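Local coordinates for protein mRNA-capping enzyme subunit alpha (Saccharomyces cerevisiae, PDB 3KYH) that catalyses the second step of mRNA capping, passing GMP from GTP to the 5'-diphosphate end of RNA through a covalent enzyme-GMP intermediate, at residues E71-L76 and L222-D227; Q146-L151 and F197-S202. One frame throughout, in Å; residues are numbered along the deposited sequence.

Contacts 1 and 2 lie in the catalytic domain of the guanylyltransferase, their centres about 14 Å apart, and 146-151 and 197-202 both fall in the chain between the two segments of contact 1. Contact 1 contains Lys-72, the lysine that carries GMP as the covalent intermediate; contact 2 is further off, with the side chain of Leu-151 about 11 Å from that of Lys-72. The two meet where His-224 CE1 packs against Leu-151 CD1 at 4.2 Å. Strand 129-139 is shared: Val-136 is touched by Thr-73, His-224 and Leu-151, while Glu-134 accepts a hydrogen bond from Gly-75 N and pairs with the Leu-151 backbone.

Contact 1. Residues E71-L76 and L222-D227; sequences EKTDGL and LPHLSD
His-224 donates from NE2 to Glu-71 OE2 at 2.7 Å, in a nearly straight bond (167°) that lies in the imidazole plane and reaches the syn side of the carboxylate. The bend of Glu-71 at chi2 (95°) carries CD to the edge of that ring. His-205 gives the same OE2 a second, weak hydrogen bond, while the other ring nitrogen of His-224, ND1, has a weak hydrogen bond with Gln-138 OE1. Thr-73 CG2 packs against the imidazole, and Thr-73 OG1 is hydrogen-bonded to Lys-204 NZ. Along the backbone Thr-73 and Ser-226 form a non-hydrogen-bonded antiparallel pair. Next to it, Asp-74 N donates to Leu-225 O at 2.8 Å from above the carbonyl plane, and Asp-227 N reaches Lys-72 O in a weak bond. The alkyl chain of Lys-72 passes Asp-227, but its NZ stays 4.1 Å from OD1, beyond a salt bridge. Asp-74 OD2 and Asp-227 OD2 are both acceptors and come close without bonding. Lys-Thr-Asp-Gly is the KxDG motif of covalent nucleotidyltransferases, here paired at the active site with the strand on which Asp-227 begins the DG-containing motif IV.

Contact 2. Residues Q146-L151 and F197-S202; sequences QELRYL and FPFKIS
Phe-199 reaches across to strand 146-152 and meets it along the length of its side chain. CB lies 3.7 Å from Leu-148 O and also touches Leu-148 CD1. That same methyl is the neighbour of CG and, at 3.8 Å, of ring atom CD2. Across the ring CE1 approaches Tyr-150 CB at 3.7 Å, with CZ a little further from it, so the phenyl bridges two residues of the strand. CG of Phe-199 stands between its backbone N and carbonyl carbon (chi1 71°), from where the ring spans them. The backbones pair in parallel through weak hydrogen bonds: Tyr-150 N to Lys-200 O, and Ser-202 N to Tyr-150 O at 3.3 Å. Arg-149 and Lys-200 run side by side, pointing the same way, and the guanidinium edge rests on the lysine's aliphatic part, with NH2 3.4 Å from Lys-200 CD. NH1 also covers Ser-202 CB. An alanine in place of Arg-149 would probably leave Lys-200 CD and Ser-202 CB without this cover, opening a gap beside the lysine chain. Tyr-150 OH is held by Val-78 O. Strand 146-152 lies between strands 129-139 and 200-203, while Ile-201 packs on Phe-180 and Tyr-183 of helix 168-189, and Phe-199 and Tyr-150 both touch Met-95 of strand 91-96.

Contact 1. Residues E71-L76 and L222-D227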
ATOM      1  N   GLU C  71     -49.290 -25.177 -21.062  1.00 66.90           N
ATOM      2  CA  GLU C  71     -47.847 -25.497 -20.968  1.00 67.43           C
ATOM      3  C   GLU C  71     -46.954 -24.393 -20.362  1.00 64.20           C
ATOM      4  O   GLU C  71     -47.243 -23.220 -20.543  1.00 69.89           O
ATOM      5  CB  GLU C  71     -47.347 -25.815 -22.373  1.00 63.76           C
ATOM      6  CG  GLU C  71     -47.759 -24.776 -23.443  1.00 79.86           C
ATOM      7  CD  GLU C  71     -46.696 -23.702 -23.716  1.00107.96           C
ATOM      8  OE1 GLU C  71     -45.694 -23.587 -22.971  1.00117.24           O
ATOM      9  OE2 GLU C  71     -46.855 -22.966 -24.710  1.00102.60           O
ATOM     10  N   LYS C  72     -45.880 -24.753 -19.659  1.00 69.93           N
ATOM     11  CA  LYS C  72     -44.889 -23.764 -19.158  1.00 71.77           C
ATOM     12  C   LYS C  72     -43.902 -23.356 -20.276  1.00 83.04           C
ATOM     13  O   LYS C  72     -42.918 -24.087 -20.524  1.00 90.50           O
ATOM     14  CB  LYS C  72     -44.114 -24.281 -17.908  1.00 62.22           C
ATOM     15  CG  LYS C  72     -43.061 -23.302 -17.379  1.00 51.86           C
ATOM     16  CD  LYS C  72     -42.196 -23.751 -16.161  1.00 89.13           C
ATOM     17  CE  LYS C  72     -40.709 -23.224 -16.248  1.00 62.16           C
ATOM     18  NZ  LYS C  72     -40.043 -22.892 -14.955  1.00 35.34           N
ATOM     19  N   THR C  73     -44.150 -22.219 -20.942  1.00 74.39           N
ATOM     20  CA  THR C  73     -43.208 -21.675 -21.933  1.00 77.12           C
ATOM     21  C   THR C  73     -41.852 -21.368 -21.305  1.00 83.08           C
ATOM     22  O   THR C  73     -41.800 -20.742 -20.238  1.00 91.35           O
ATOM     23  CB  THR C  73     -43.702 -20.378 -22.576  1.00 81.63           C
ATOM     24  OG1 THR C  73     -44.289 -19.532 -21.581  1.00 78.78           O
ATOM     25  CG2 THR C  73     -44.725 -20.659 -23.655  1.00 93.79           C
ATOM     26  N   ASP C  74     -40.773 -21.827 -21.944  1.00 84.52           N
ATOM     27  CA  ASP C  74     -39.401 -21.620 -21.445  1.00 89.25           C
ATOM     28  C   ASP C  74     -38.683 -20.463 -22.160  1.00 90.37           C
ATOM     29  O   ASP C  74     -37.659 -20.631 -22.864  1.00 87.59           O
ATOM     30  CB  ASP C  74     -38.577 -22.922 -21.461  1.00 89.49           C
ATOM     31  CG  ASP C  74     -37.256 -22.802 -20.685  1.00 87.19           C
ATOM     32  OD1 ASP C  74     -36.308 -22.140 -21.178  1.00103.12           O
ATOM     33  OD2 ASP C  74     -37.132 -23.417 -19.597  1.00 76.99           O
ATOM     34  N   GLY C  75     -39.243 -19.273 -21.963  1.00 87.84           N
ATOM     35  CA  GLY C  75     -38.617 -18.062 -22.474  1.00 90.14           C
ATOM     36  C   GLY C  75     -37.958 -17.263 -21.365  1.00 90.35           C
ATOM     37  O   GLY C  75     -37.433 -17.827 -20.376  1.00 92.40           O
ATOM     38  N   LEU C  76     -37.997 -15.941 -21.548  1.00 81.21           N
ATOM     39  CA  LEU C  76     -37.401 -15.008 -20.618  1.00 71.29           C
ATOM     40  C   LEU C  76     -38.542 -14.246 -20.012  1.00 72.29           C
ATOM     41  O   LEU C  76     -38.972 -13.267 -20.620  1.00 76.61           O
ATOM     42  CB  LEU C  76     -36.467 -14.047 -21.356  1.00 66.27           C
ATOM     43  CG  LEU C  76     -35.464 -13.263 -20.495  1.00 68.86           C
ATOM     44  CD1 LEU C  76     -34.376 -14.177 -19.924  1.00 85.01           C
ATOM     45  CD2 LEU C  76     -34.815 -12.094 -21.236  1.00 58.04           C
ATOM     46  N   LEU C 222     -45.126 -28.451 -29.789  1.00 87.91           N
ATOM     47  CA  LEU C 222     -45.163 -26.980 -29.850  1.00 86.32           C
ATOM     48  C   LEU C 222     -43.841 -26.348 -30.350  1.00 81.64           C
ATOM     49  O   LEU C 222     -42.780 -26.772 -29.896  1.00 65.12           O
ATOM     50  CB  LEU C 222     -45.523 -26.425 -28.462  1.00 86.42           C
ATOM     51  CG  LEU C 222     -46.922 -26.762 -27.916  1.00 84.02           C
ATOM     52  CD1 LEU C 222     -46.910 -26.732 -26.401  1.00 63.65           C
ATOM     53  CD2 LEU C 222     -48.029 -25.875 -28.490  1.00 69.87           C
ATOM     54  N   PRO C 223     -43.909 -25.330 -31.256  1.00 81.65           N
ATOM     55  CA  PRO C 223     -42.785 -24.594 -31.879  1.00 77.46           C
ATOM     56  C   PRO C 223     -41.780 -23.901 -30.939  1.00 74.82           C
ATOM     57  O   PRO C 223     -40.598 -23.819 -31.287  1.00 69.38           O
ATOM     58  CB  PRO C 223     -43.499 -23.533 -32.717  1.00 79.20           C
ATOM     59  CG  PRO C 223     -44.788 -23.315 -31.992  1.00 77.98           C
ATOM     60  CD  PRO C 223     -45.187 -24.727 -31.684  1.00 81.61           C
ATOM     61  N   HIS C 224     -42.254 -23.337 -29.821  1.00 79.75           N
ATOM     62  CA  HIS C 224     -41.379 -22.860 -28.732  1.00 85.42           C
ATOM     63  C   HIS C 224     -41.118 -23.958 -27.679  1.00 91.72           C
ATOM     64  O   HIS C 224     -41.312 -25.141 -27.968  1.00102.43           O
ATOM     65  CB  HIS C 224     -41.873 -21.552 -28.096  1.00 79.81           C
ATOM     66  CG  HIS C 224     -43.299 -21.580 -27.636  1.00 84.77           C
ATOM     67  ND1 HIS C 224     -44.283 -20.808 -28.221  1.00 97.12           N
ATOM     68  CD2 HIS C 224     -43.907 -22.266 -26.639  1.00 92.35           C
ATOM     69  CE1 HIS C 224     -45.437 -21.032 -27.618  1.00 94.75           C
ATOM     70  NE2 HIS C 224     -45.235 -21.912 -26.653  1.00 93.34           N
ATOM     71  N   LEU C 225     -40.677 -23.586 -26.479  1.00 87.40           N
ATOM     72  CA  LEU C 225     -40.200 -24.555 -25.507  1.00 90.36           C
ATOM     73  C   LEU C 225     -41.140 -24.664 -24.337  1.00 95.81           C
ATOM     74  O   LEU C 225     -41.686 -23.649 -23.909  1.00104.82           O
ATOM     75  CB  LEU C 225     -38.831 -24.155 -24.955  1.00 91.52           C
ATOM     76  CG  LEU C 225     -37.668 -23.826 -25.877  1.00 86.67           C
ATOM     77  CD1 LEU C 225     -37.581 -22.303 -25.866  1.00 91.44           C
ATOM     78  CD2 LEU C 225     -36.404 -24.466 -25.303  1.00 62.28           C
ATOM     79  N   SER C 226     -41.270 -25.872 -23.780  1.00 96.08           N
ATOM     80  CA  SER C 226     -42.169 -26.095 -22.644  1.00 91.87           C
ATOM     81  C   SER C 226     -41.749 -27.175 -21.630  1.00 90.40           C
ATOM     82  O   SER C 226     -42.018 -28.374 -21.840  1.00 91.96           O
ATOM     83  CB  SER C 226     -43.624 -26.255 -23.126  1.00 91.71           C
ATOM     84  OG  SER C 226     -43.705 -27.028 -24.318  1.00 84.29           O
ATOM     85  N   ASP C 227     -41.136 -26.727 -20.526  1.00 81.89           N
ATOM     86  CA  ASP C 227     -40.633 -27.616 -19.469  1.00 74.58           C
ATOM     87  C   ASP C 227     -41.569 -27.864 -18.266  1.00 76.61           C
ATOM     88  O   ASP C 227     -41.215 -27.675 -17.078  1.00 65.76           O
ATOM     89  CB  ASP C 227     -39.186 -27.289 -19.096  1.00 75.82           C
ATOM     90  CG  ASP C 227     -39.034 -25.984 -18.322  1.00 90.93           C
ATOM     91  OD1 ASP C 227     -39.963 -25.143 -18.351  1.00 91.46           O
ATOM     92  OD2 ASP C 227     -37.953 -25.793 -17.696  1.00101.70           O
TER

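Contact 2. Residues Q146-L151 and F197-S202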
ATOM      1  N   GLN C 146     -37.933 -18.565 -37.954  1.00 70.73           N
ATOM      2  CA  GLN C 146     -37.892 -18.189 -36.526  1.00 69.37           C
ATOM      3  C   GLN C 146     -38.036 -16.683 -36.330  1.00 69.35           C
ATOM      4  O   GLN C 146     -37.546 -15.910 -37.152  1.00 72.17           O
ATOM      5  CB  GLN C 146     -36.622 -18.688 -35.817  1.00 73.07           C
ATOM      6  CG  GLN C 146     -35.460 -19.201 -36.711  1.00 88.80           C
ATOM      7  CD  GLN C 146     -35.459 -20.723 -36.907  1.00 94.92           C
ATOM      8  OE1 GLN C 146     -34.400 -21.351 -36.987  1.00 74.98           O
ATOM      9  NE2 GLN C 146     -36.644 -21.320 -36.966  1.00105.07           N
ATOM     10  N   GLU C 147     -38.687 -16.290 -35.235  1.00 66.48           N
ATOM     11  CA  GLU C 147     -39.069 -14.896 -34.936  1.00 67.83           C
ATOM     12  C   GLU C 147     -39.181 -14.701 -33.417  1.00 71.52           C
ATOM     13  O   GLU C 147     -39.654 -15.597 -32.701  1.00 66.34           O
ATOM     14  CB  GLU C 147     -40.475 -14.581 -35.482  1.00 68.67           C
ATOM     15  CG  GLU C 147     -40.645 -14.197 -36.941  1.00 67.85           C
ATOM     16  CD  GLU C 147     -42.106 -13.833 -37.272  1.00 87.40           C
ATOM     17  OE1 GLU C 147     -42.982 -14.732 -37.133  1.00 67.74           O
ATOM     18  OE2 GLU C 147     -42.368 -12.654 -37.667  1.00 71.24           O
ATOM     19  N   LEU C 148     -38.840 -13.496 -32.958  1.00 69.06           N
ATOM     20  CA  LEU C 148     -38.972 -13.096 -31.562  1.00 63.72           C
ATOM     21  C   LEU C 148     -40.472 -12.859 -31.302  1.00 71.09           C
ATOM     22  O   LEU C 148     -41.180 -12.310 -32.180  1.00 65.85           O
ATOM     23  CB  LEU C 148     -38.126 -11.830 -31.355  1.00 62.41           C
ATOM     24  CG  LEU C 148     -37.510 -11.278 -30.052  1.00 60.08           C
ATOM     25  CD1 LEU C 148     -38.627 -10.903 -29.122  1.00 84.65           C
ATOM     26  CD2 LEU C 148     -36.503 -12.137 -29.291  1.00 38.16           C
ATOM     27  N   ARG C 149     -40.948 -13.333 -30.138  1.00 67.48           N
ATOM     28  CA  ARG C 149     -42.369 -13.301 -29.747  1.00 62.48           C
ATOM     29  C   ARG C 149     -42.608 -13.216 -28.250  1.00 61.74           C
ATOM     30  O   ARG C 149     -41.926 -13.922 -27.487  1.00 49.40           O
ATOM     31  CB  ARG C 149     -43.157 -14.546 -30.243  1.00 67.15           C
ATOM     32  CG  ARG C 149     -44.574 -14.611 -29.577  1.00 55.55           C
ATOM     33  CD  ARG C 149     -45.434 -15.794 -29.960  1.00 70.68           C
ATOM     34  NE  ARG C 149     -45.661 -15.908 -31.398  1.00 78.54           N
ATOM     35  CZ  ARG C 149     -46.352 -15.047 -32.134  1.00 94.39           C
ATOM     36  NH1 ARG C 149     -46.865 -13.941 -31.600  1.00 90.10           N
ATOM     37  NH2 ARG C 149     -46.491 -15.287 -33.430  1.00114.40           N
ATOM     38  N   TYR C 150     -43.666 -12.459 -27.901  1.00 60.09           N
ATOM     39  CA  TYR C 150     -44.150 -12.185 -26.527  1.00 57.55           C
ATOM     40  C   TYR C 150     -45.610 -12.615 -26.311  1.00 55.62           C
ATOM     41  O   TYR C 150     -46.528 -12.108 -26.981  1.00 59.66           O
ATOM     42  CB  TYR C 150     -43.973 -10.690 -26.193  1.00 56.93           C
ATOM     43  CG  TYR C 150     -44.324 -10.304 -24.768  1.00 50.28           C
ATOM     44  CD1 TYR C 150     -43.380 -10.420 -23.764  1.00 40.91           C
ATOM     45  CD2 TYR C 150     -45.581  -9.772 -24.447  1.00 63.17           C
ATOM     46  CE1 TYR C 150     -43.668 -10.098 -22.455  1.00 51.11           C
ATOM     47  CE2 TYR C 150     -45.887  -9.413 -23.136  1.00 78.80           C
ATOM     48  CZ  TYR C 150     -44.915  -9.589 -22.141  1.00 83.21           C
ATOM     49  OH  TYR C 150     -45.177  -9.275 -20.818  1.00 91.98           O
ATOM     50  N   LEU C 151     -45.806 -13.494 -25.322  1.00 54.39           N
ATOM     51  CA  LEU C 151     -47.103 -14.149 -25.009  1.00 51.72           C
ATOM     52  C   LEU C 151     -47.660 -13.787 -23.618  1.00 55.24           C
ATOM     53  O   LEU C 151     -46.889 -13.699 -22.650  1.00 53.53           O
ATOM     54  CB  LEU C 151     -46.900 -15.653 -25.052  1.00 36.81           C
ATOM     55  CG  LEU C 151     -46.620 -16.174 -26.432  1.00 33.76           C
ATOM     56  CD1 LEU C 151     -45.415 -17.080 -26.311  1.00 36.26           C
ATOM     57  CD2 LEU C 151     -47.829 -16.840 -27.049  1.00 60.54           C
ATOM     58  N   PHE C 197     -42.783  -1.617 -34.815  1.00 81.57           N
ATOM     59  CA  PHE C 197     -43.093  -2.790 -33.981  1.00 80.52           C
ATOM     60  C   PHE C 197     -41.999  -3.876 -34.212  1.00 78.02           C
ATOM     61  O   PHE C 197     -41.953  -4.483 -35.289  1.00 84.97           O
ATOM     62  CB  PHE C 197     -44.470  -3.357 -34.411  1.00 77.61           C
ATOM     63  CG  PHE C 197     -45.696  -2.571 -33.953  1.00 76.63           C
ATOM     64  CD1 PHE C 197     -46.867  -3.270 -33.631  1.00 81.00           C
ATOM     65  CD2 PHE C 197     -45.737  -1.170 -33.922  1.00 85.17           C
ATOM     66  CE1 PHE C 197     -48.034  -2.614 -33.219  1.00 70.48           C
ATOM     67  CE2 PHE C 197     -46.916  -0.476 -33.514  1.00 86.60           C
ATOM     68  CZ  PHE C 197     -48.069  -1.207 -33.165  1.00 77.72           C
ATOM     69  N   PRO C 198     -41.109  -4.117 -33.225  1.00 70.34           N
ATOM     70  CA  PRO C 198     -39.948  -5.007 -33.387  1.00 70.69           C
ATOM     71  C   PRO C 198     -40.216  -6.506 -33.380  1.00 69.86           C
ATOM     72  O   PRO C 198     -39.328  -7.278 -33.743  1.00 79.77           O
ATOM     73  CB  PRO C 198     -39.084  -4.692 -32.155  1.00 73.55           C
ATOM     74  CG  PRO C 198     -40.054  -4.214 -31.145  1.00 84.83           C
ATOM     75  CD  PRO C 198     -41.009  -3.373 -31.960  1.00 74.47           C
ATOM     76  N   PHE C 199     -41.408  -6.907 -32.948  1.00 63.62           N
ATOM     77  CA  PHE C 199     -41.716  -8.295 -32.632  1.00 49.31           C
ATOM     78  C   PHE C 199     -43.219  -8.504 -32.431  1.00 50.79           C
ATOM     79  O   PHE C 199     -43.909  -7.561 -32.043  1.00 58.24           O
ATOM     80  CB  PHE C 199     -40.924  -8.700 -31.387  1.00 43.46           C
ATOM     81  CG  PHE C 199     -41.399  -8.081 -30.072  1.00 50.89           C
ATOM     82  CD1 PHE C 199     -42.724  -8.174 -29.620  1.00 32.04           C
ATOM     83  CD2 PHE C 199     -40.458  -7.555 -29.189  1.00 46.55           C
ATOM     84  CE1 PHE C 199     -43.076  -7.749 -28.339  1.00 36.00           C
ATOM     85  CE2 PHE C 199     -40.825  -7.057 -27.935  1.00 61.52           C
ATOM     86  CZ  PHE C 199     -42.130  -7.173 -27.506  1.00 48.32           C
ATOM     87  N   LYS C 200     -43.718  -9.727 -32.635  1.00 49.86           N
ATOM     88  CA  LYS C 200     -45.161  -9.997 -32.573  1.00 59.42           C
ATOM     89  C   LYS C 200     -45.761 -10.223 -31.165  1.00 68.72           C
ATOM     90  O   LYS C 200     -45.036 -10.516 -30.201  1.00 75.27           O
ATOM     91  CB  LYS C 200     -45.540 -11.138 -33.525  1.00 58.18           C
ATOM     92  CG  LYS C 200     -46.971 -11.016 -34.063  1.00 60.26           C
ATOM     93  CD  LYS C 200     -47.532 -12.309 -34.646  1.00 70.64           C
ATOM     94  CE  LYS C 200     -48.997 -12.427 -34.233  1.00 87.73           C
ATOM     95  NZ  LYS C 200     -49.840 -13.273 -35.117  1.00 85.04           N
ATOM     96  N   ILE C 201     -47.081 -10.044 -31.048  1.00 69.09           N
ATOM     97  CA  ILE C 201     -47.828 -10.280 -29.800  1.00 67.14           C
ATOM     98  C   ILE C 201     -48.978 -11.274 -29.997  1.00 59.97           C
ATOM     99  O   ILE C 201     -49.577 -11.329 -31.069  1.00 56.07           O
ATOM    100  CB  ILE C 201     -48.285  -8.951 -29.151  1.00 70.80           C
ATOM    101  CG1 ILE C 201     -47.069  -8.229 -28.563  1.00 73.47           C
ATOM    102  CG2 ILE C 201     -49.226  -9.178 -27.966  1.00 77.80           C
ATOM    103  CD1 ILE C 201     -46.337  -7.359 -29.542  1.00 80.83           C
ATOM    104  N   SER C 202     -49.184 -12.148 -29.011  1.00 58.99           N
ATOM    105  CA  SER C 202     -50.293 -13.096 -29.043  1.00 62.12           C
ATOM    106  C   SER C 202     -50.747 -13.436 -27.655  1.00 57.68           C
ATOM    107  O   SER C 202     -49.960 -13.299 -26.700  1.00 68.62           O
ATOM    108  CB  SER C 202     -49.978 -14.374 -29.825  1.00 62.78           C
ATOM    109  OG  SER C 202     -51.174 -15.149 -29.959  1.00 76.77           O
TER